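Local coordinates for hydroquinone dioxygenase large subunit (Pseudomonas sp., PDB 4ZXA), which forms with its small subunit the iron(II)-dependent hydroquinone 1,2-dioxygenase PnpCD, a cupin enzyme that cleaves the aromatic ring of hydroquinone, at the interface of chains B and A. Coordinates in Å, arbitrary orientation; residue numbers count along the deposited sequence, not the author numbering. Chains: chain A, Hydroquinone dioxygenase large subunit; chain B, Hydroquinone dioxygenase small subunit.

Contact 1: the interface of chains B and A. Residues chain B 82, 84, 129-131, 151; chain A 174-175, 219, 235-236.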
# COMPACT_ATOMS: atom_id res chain seq x y z
N PHE B 82 -2.33 -1.07 40.28
CA PHE B 82 -2.71 0.18 39.66
C PHE B 82 -4.19 0.20 39.35
O PHE B 82 -4.79 -0.84 39.11
CB PHE B 82 -1.91 0.40 38.39
CG PHE B 82 -0.43 0.42 38.60
CD1 PHE B 82 0.21 1.61 38.89
CD2 PHE B 82 0.31 -0.75 38.53
CE1 PHE B 82 1.59 1.65 39.09
CE2 PHE B 82 1.68 -0.73 38.73
CZ PHE B 82 2.33 0.47 39.01
N ILE B 84 -7.19 2.31 37.00
CA ILE B 84 -7.64 3.30 36.01
C ILE B 84 -9.14 3.47 36.11
O ILE B 84 -9.89 2.50 35.98
CB ILE B 84 -7.38 2.86 34.56
CG1 ILE B 84 -6.01 2.20 34.41
CG2 ILE B 84 -7.58 4.04 33.60
CD1 ILE B 84 -4.94 3.18 34.11
N GLN B 129 -5.45 7.69 36.45
CA GLN B 129 -4.75 6.53 36.97
C GLN B 129 -4.07 6.90 38.30
O GLN B 129 -3.58 8.02 38.47
CB GLN B 129 -3.71 6.07 35.93
CG GLN B 129 -2.84 4.88 36.33
CD GLN B 129 -1.90 4.43 35.19
OE1 GLN B 129 -2.35 4.15 34.07
NE2 GLN B 129 -0.60 4.35 35.48
N CYS B 130 -4.07 5.97 39.24
CA CYS B 130 -3.25 6.14 40.42
C CYS B 130 -2.47 4.87 40.74
O CYS B 130 -2.88 3.76 40.36
CB CYS B 130 -4.10 6.57 41.63
SG CYS B 130 -4.99 5.23 42.42
N LEU B 131 -1.35 5.05 41.43
CA LEU B 131 -0.59 3.94 42.01
C LEU B 131 -1.27 3.44 43.29
O LEU B 131 -1.75 4.23 44.11
CB LEU B 131 0.85 4.39 42.30
CG LEU B 131 1.78 3.59 43.22
CD1 LEU B 131 2.05 2.19 42.70
CD2 LEU B 131 3.09 4.34 43.39
N GLN B 151 -4.94 -3.29 37.44
CA GLN B 151 -3.81 -4.11 37.03
C GLN B 151 -3.15 -4.76 38.24
O GLN B 151 -2.63 -4.08 39.13
CB GLN B 151 -2.79 -3.24 36.29
CG GLN B 151 -1.50 -3.96 35.94
CD GLN B 151 -0.44 -2.97 35.50
OE1 GLN B 151 -0.56 -1.78 35.78
NE2 GLN B 151 0.59 -3.45 34.80
N ARG A 174 8.21 2.66 37.34
CA ARG A 174 7.01 2.31 38.10
C ARG A 174 5.76 2.89 37.45
O ARG A 174 4.83 2.18 37.05
CB ARG A 174 7.16 2.86 39.53
CG ARG A 174 6.42 2.08 40.60
CD ARG A 174 6.86 2.53 42.01
NE ARG A 174 6.06 1.90 43.05
CZ ARG A 174 5.93 2.35 44.30
NH1 ARG A 174 6.56 3.46 44.69
NH2 ARG A 174 5.16 1.69 45.16
N MET A 175 5.75 4.21 37.35
CA MET A 175 4.63 4.93 36.78
C MET A 175 5.17 6.29 36.36
O MET A 175 6.09 6.81 36.98
CB MET A 175 3.52 5.07 37.83
CG MET A 175 2.38 5.99 37.43
SD MET A 175 1.12 6.14 38.73
CE MET A 175 0.30 4.57 38.50
N LEU A 219 -4.24 9.70 32.59
CA LEU A 219 -3.78 8.90 31.48
C LEU A 219 -4.34 9.38 30.12
O LEU A 219 -3.63 9.39 29.12
CB LEU A 219 -4.12 7.42 31.74
CG LEU A 219 -3.72 6.41 30.66
CD1 LEU A 219 -2.19 6.32 30.52
CD2 LEU A 219 -4.33 5.03 30.95
N THR A 235 3.18 2.67 30.91
CA THR A 235 2.62 3.64 31.84
C THR A 235 2.36 3.10 33.24
O THR A 235 2.00 3.85 34.12
CB THR A 235 1.32 4.31 31.31
OG1 THR A 235 0.38 3.31 30.93
CG2 THR A 235 1.61 5.23 30.12
N SER A 236 2.53 1.80 33.44
CA SER A 236 2.50 1.24 34.78
C SER A 236 3.14 -0.14 34.82
O SER A 236 2.94 -0.97 33.91
CB SER A 236 1.07 1.19 35.35
OG SER A 236 0.22 0.36 34.57
O HOH W 1 -1.22 2.18 32.66
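The hydroxyl OG of A:Ser236 is gripped from two sides at the junction of the large and small subunits of this cupin dioxygenase. It donates to the side-chain amide oxygen OE1 of B:Gln151 at 2.6 Å, somewhat tilted from that carbonyl's plane, and it also meets water 1. Water 1 lies 2.7 Å from the amide oxygen OE1 of B:Gln129 and also meets the threonine hydroxyl OG1 of A:Thr235, so bridging OG to both. On the other arm of the B:Gln129 amide, NE2 donates to the backbone O of A:Thr235 at 3.0 Å; the acceptor lies almost in the amide plane, whereas the donor stands 44° above the carbonyl plane. Both arms are engaged, which should fix the rotation of this carboxamide. Its CG is anti to the backbone N (chi1 178°) and the chain runs extended beyond it, which carries the amide out to the large subunit.

Beneath the hydroxyl, CB of A:Ser236 sits over the centre of the B:Phe82 ring, 3.5 Å from the centroid, in a CH-pi contact. A:Met175 bends at its last torsion (chi3 -76°) to bring its methyl CE 3.7 Å from CA of B:Leu131 and 3.8 Å from CG of B:Gln129. Farther out, CD2 of B:Leu131 lies over the middle of one face of the A:Arg174 guanidinium, 3.6 Å from CZ, the two side chains crossing nearly at right angles. At the opposite end CD1 of B:Ile84 packs against CD2 of A:Leu219 at 3.7 Å.

The small subunit supplies strands 81-87, 128-132 and 145-153; the large subunit answers with the loop at A:Arg174 and A:Met175, the start of helix 219-224 and the start of strand 236-238.

Contact 2: the interface of chains B and A. Residues chain B 10-12; chain A 193-197, 309.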
# COMPACT_ATOMS: atom_id res chain seq x y z
N VAL B 10 -14.14 17.59 16.65
CA VAL B 10 -13.40 16.41 17.03
C VAL B 10 -14.16 15.71 18.15
O VAL B 10 -14.40 16.31 19.20
CB VAL B 10 -11.96 16.75 17.50
CG1 VAL B 10 -11.26 15.52 18.02
CG2 VAL B 10 -11.16 17.39 16.36
N ASN B 11 -14.54 14.46 17.93
CA ASN B 11 -15.24 13.70 18.95
C ASN B 11 -14.51 12.41 19.33
O ASN B 11 -14.59 11.40 18.63
CB ASN B 11 -16.68 13.43 18.52
CG ASN B 11 -17.45 14.71 18.22
OD1 ASN B 11 -17.85 15.44 19.13
ND2 ASN B 11 -17.65 14.99 16.93
N THR B 12 -13.79 12.45 20.44
CA THR B 12 -13.12 11.27 20.96
C THR B 12 -14.16 10.41 21.70
O THR B 12 -14.67 10.79 22.78
CB THR B 12 -11.95 11.65 21.88
OG1 THR B 12 -10.99 12.42 21.14
CG2 THR B 12 -11.29 10.39 22.45
N GLN A 193 -6.35 15.57 17.02
CA GLN A 193 -7.47 14.62 17.03
C GLN A 193 -7.85 14.18 18.45
O GLN A 193 -8.65 13.28 18.63
CB GLN A 193 -7.22 13.42 16.12
CG GLN A 193 -7.28 13.77 14.63
CD GLN A 193 -7.45 12.56 13.70
OE1 GLN A 193 -7.50 11.41 14.14
NE2 GLN A 193 -7.54 12.83 12.42
N PHE A 194 -7.27 14.83 19.45
CA PHE A 194 -7.68 14.63 20.83
C PHE A 194 -8.05 15.98 21.45
O PHE A 194 -8.16 16.09 22.68
CB PHE A 194 -6.59 13.92 21.64
CG PHE A 194 -6.40 12.46 21.28
CD1 PHE A 194 -7.49 11.62 21.14
CD2 PHE A 194 -5.13 11.94 21.07
CE1 PHE A 194 -7.33 10.29 20.81
CE2 PHE A 194 -4.96 10.60 20.73
CZ PHE A 194 -6.06 9.77 20.60
N ALA A 195 -8.24 17.00 20.62
CA ALA A 195 -8.46 18.36 21.13
C ALA A 195 -9.67 18.50 22.05
O ALA A 195 -9.80 19.50 22.74
CB ALA A 195 -8.54 19.39 19.98
N ASP A 196 -10.54 17.50 22.07
CA ASP A 196 -11.75 17.57 22.89
C ASP A 196 -11.60 16.82 24.21
O ASP A 196 -12.53 16.76 25.00
CB ASP A 196 -12.96 17.00 22.14
CG ASP A 196 -12.80 15.52 21.80
OD1 ASP A 196 -11.67 15.13 21.42
OD2 ASP A 196 -13.78 14.74 21.92
N VAL A 197 -10.43 16.22 24.43
CA VAL A 197 -10.20 15.43 25.65
C VAL A 197 -9.90 16.30 26.88
O VAL A 197 -9.05 17.18 26.83
CB VAL A 197 -9.05 14.43 25.42
CG1 VAL A 197 -8.59 13.78 26.73
CG2 VAL A 197 -9.48 13.39 24.41
N LYS A 309 -9.70 7.29 13.12
CA LYS A 309 -9.38 8.40 14.00
C LYS A 309 -8.32 7.99 15.01
O LYS A 309 -8.38 6.89 15.55
CB LYS A 309 -10.62 8.91 14.75
CG LYS A 309 -10.26 9.91 15.84
CD LYS A 309 -11.48 10.48 16.54
CE LYS A 309 -11.12 11.46 17.68
NZ LYS A 309 -10.48 10.79 18.85
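B:Thr12 and A:Asp196 cross obliquely, and the carboxylate takes both the backbone N-H and the side-chain hydroxyl of the threonine, in a two-pronged grip between the N-terminal arm of the small subunit and the large subunit of this cupin-family dioxygenase. The backbone N of B:Thr12 donates to OD2 of A:Asp196 at 2.7 Å, nearly straight (171° at H), meeting it on the syn side somewhat out of the carboxylate plane. OG1 of B:Thr12 donates at 2.8 Å to OD1 of A:Asp196, which receives it on its syn lone pair. The carboxyl carbon CG of A:Asp196 stands between its own backbone N and carbonyl carbon (chi1 63°), which presents both oxygens to the threonine.

A:Lys309 comes in at about a right angle to B:Thr12. Its chain is extended until the final torsion (chi4 -69°), where it bends to bring the side-chain nitrogen NZ to OG1 of B:Thr12, 2.9 Å away. OG1 therefore accepts from the lysine while donating to the aspartate, and a positive charge on the lysine, if present, may strengthen that donation. The hydroxyl also lies at the edge of the A:Phe194 ring, in its plane, 3.6 Å from CD1.

An alanine in place of A:Asp196 would probably leave the N-H and hydroxyl of B:Thr12 without the carboxylate oxygens that accept from them and let the arm shift. CG1 of B:Val10 lies over one face of the carboxylate, 3.4 Å from OD1 of A:Asp196, packs 4.0 Å from CA of A:Gln193 and also approaches CE of A:Lys309.

The C-alpha centres of contact 1 and contact 2 lie about 23 Å apart, and the two patches have no residue or secondary-structure element in common. Both join the same pair of subunits, but they use different parts of the small one: contact 1 its strands, contact 2 an extended segment near its N-terminus, ahead of its first strand. The small subunit is thus held both by its folded body and by an arm reaching along the large subunit. Such separated anchor points would be expected to fix its orientation in the two-subunit dioxygenase, whose deposited assembly contains two copies of each chain.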